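Nitrilotriacetate monooxygenase (Burkholderia pseudomallei, PDB 3SDO) probably acts as an FMN-dependent monooxygenase of the NtaA/SnaA/DszA family, using molecular oxygen to oxidise its substrate. Local coordinates at residues 158-161 against 162-166. Residues are numbered along the deposited sequence; the frame is centred on the assembly and turned at random.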
loop_
_atom_site.group_PDB
_atom_site.type_symbol
_atom_site.label_atom_id
_atom_site.label_comp_id
_atom_site.label_asym_id
_atom_site.label_seq_id
_atom_site.Cartn_x
_atom_site.Cartn_y
_atom_site.Cartn_z
ATOM N N LEU A 158 14.225 3.649 11.189
ATOM C CA LEU A 158 14.172 2.201 11.285
ATOM C C LEU A 158 14.086 1.734 12.735
ATOM O O LEU A 158 13.313 0.825 13.054
ATOM C CB LEU A 158 15.401 1.594 10.609
ATOM C CG LEU A 158 15.481 0.083 10.533
ATOM C CD1 LEU A 158 14.175 -0.503 10.017
ATOM C CD2 LEU A 158 16.630 -0.338 9.620
ATOM N N ASP A 159 14.875 2.369 13.604
ATOM C CA ASP A 159 14.896 2.028 15.033
ATOM C C ASP A 159 13.511 2.250 15.635
ATOM O O ASP A 159 13.062 1.451 16.454
ATOM C CB ASP A 159 15.895 2.882 15.827
ATOM C CG ASP A 159 17.339 2.486 15.593
ATOM O OD1 ASP A 159 17.579 1.433 14.977
ATOM O OD2 ASP A 159 18.248 3.257 16.017
ATOM N N VAL A 160 12.844 3.327 15.220
ATOM C CA VAL A 160 11.482 3.603 15.678
ATOM C C VAL A 160 10.498 2.535 15.170
ATOM O O VAL A 160 9.723 1.978 15.950
ATOM C CB VAL A 160 11.013 5.014 15.256
ATOM C CG1 VAL A 160 9.523 5.256 15.635
ATOM C CG2 VAL A 160 11.890 6.083 15.935
ATOM N N VAL A 161 10.545 2.238 13.875
ATOM C CA VAL A 161 9.653 1.224 13.316
ATOM C C VAL A 161 9.806 -0.113 14.051
ATOM O O VAL A 161 8.815 -0.670 14.538
ATOM C CB VAL A 161 9.841 1.064 11.812
ATOM C CG1 VAL A 161 9.011 -0.139 11.255
ATOM C CG2 VAL A 161 9.401 2.332 11.136
ATOM N N GLN A 162 11.041 -0.590 14.177
ATOM C CA GLN A 162 11.297 -1.850 14.837
ATOM C C GLN A 162 10.899 -1.840 16.323
ATOM O O GLN A 162 10.367 -2.824 16.819
ATOM C CB GLN A 162 12.764 -2.273 14.638
ATOM C CG GLN A 162 13.042 -2.732 13.213
ATOM C CD GLN A 162 14.467 -3.197 13.027
ATOM O OE1 GLN A 162 15.375 -2.642 13.625
ATOM N NE2 GLN A 162 14.668 -4.215 12.202
ATOM N N GLY A 163 11.161 -0.737 17.029
ATOM C CA GLY A 163 10.648 -0.551 18.374
ATOM C C GLY A 163 9.133 -0.667 18.457
ATOM O O GLY A 163 8.587 -1.349 19.337
ATOM N N LEU A 164 8.438 -0.008 17.539
ATOM C CA LEU A 164 6.957 -0.099 17.494
ATOM C C LEU A 164 6.474 -1.513 17.234
ATOM O O LEU A 164 5.454 -1.952 17.795
ATOM C CB LEU A 164 6.377 0.840 16.434
ATOM C CG LEU A 164 6.485 2.330 16.734
ATOM C CD1 LEU A 164 6.169 3.127 15.477
ATOM C CD2 LEU A 164 5.549 2.747 17.869
ATOM N N TRP A 165 7.210 -2.235 16.399
ATOM C CA TRP A 165 6.864 -3.627 16.094
ATOM C C TRP A 165 7.002 -4.552 17.301
ATOM O O TRP A 165 6.502 -5.662 17.266
ATOM C CB TRP A 165 7.699 -4.185 14.930
ATOM C CG TRP A 165 7.279 -3.693 13.574
ATOM C CD1 TRP A 165 6.030 -3.225 13.207
ATOM C CD2 TRP A 165 8.094 -3.630 12.386
ATOM N NE1 TRP A 165 6.040 -2.871 11.871
ATOM C CE2 TRP A 165 7.286 -3.108 11.348
ATOM C CE3 TRP A 165 9.425 -3.946 12.104
ATOM C CZ2 TRP A 165 7.769 -2.915 10.056
ATOM C CZ3 TRP A 165 9.912 -3.748 10.806
ATOM C CH2 TRP A 165 9.091 -3.249 9.801
ATOM N N ASP A 166 7.693 -4.123 18.352
ATOM C CA ASP A 166 7.758 -4.928 19.570
ATOM C C ASP A 166 6.780 -4.453 20.653
ATOM O O ASP A 166 6.915 -4.838 21.811
ATOM C CB ASP A 166 9.211 -4.997 20.079
ATOM C CG ASP A 166 10.089 -5.940 19.236
ATOM O OD1 ASP A 166 9.541 -6.640 18.346
ATOM O OD2 ASP A 166 11.324 -6.019 19.480
#
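Val161 and Trp165, one turn apart near the C-terminal end of helix 150-165, meet through a CH-pi contact. Methyl CG1 of Val161 lies over one face of the indole, 3.3 Å from the centroid of the six-membered ring of Trp165. It approaches almost along the ring normal. Val161 holds CG1 anti to its backbone N (chi1 173°), which carries this methyl forward along the helix to the ring. Val160 CG1 and Leu164 CD1 lie side by side, 4.0 Å apart. The extended Gln162 side chain crosses Leu158 at CD1. The backbone beneath is regular alpha-helix. Four successive i to i+4 bonds take up the carbonyl oxygens of residues 158 to 161. Gln162 N gives a nearly straight bond to Leu158 O (176°). Gly163 N bonds to Asp159 O at 3.0 Å, and Leu164 N to Val160 O at 2.8 Å. The last of the four, from Trp165 N to Val161 O, is more bent, at 150°. Asp166 N bonds to Gly163 O at 3.1 Å and, weakly, to Gln162 O. Outside the two segments, Trp165 NE1 bonds to Ala110 O and the Asp166 carboxylate forms salt bridges with Arg208 and Arg443. Leu164 and Val160 pack on helix 106-119 of the TIM-barrel-type fold. Leu158 and Trp165 touch strands 124-129 and 215-218, so this part of the helix joins the neighbouring helix to two adjacent parallel strands.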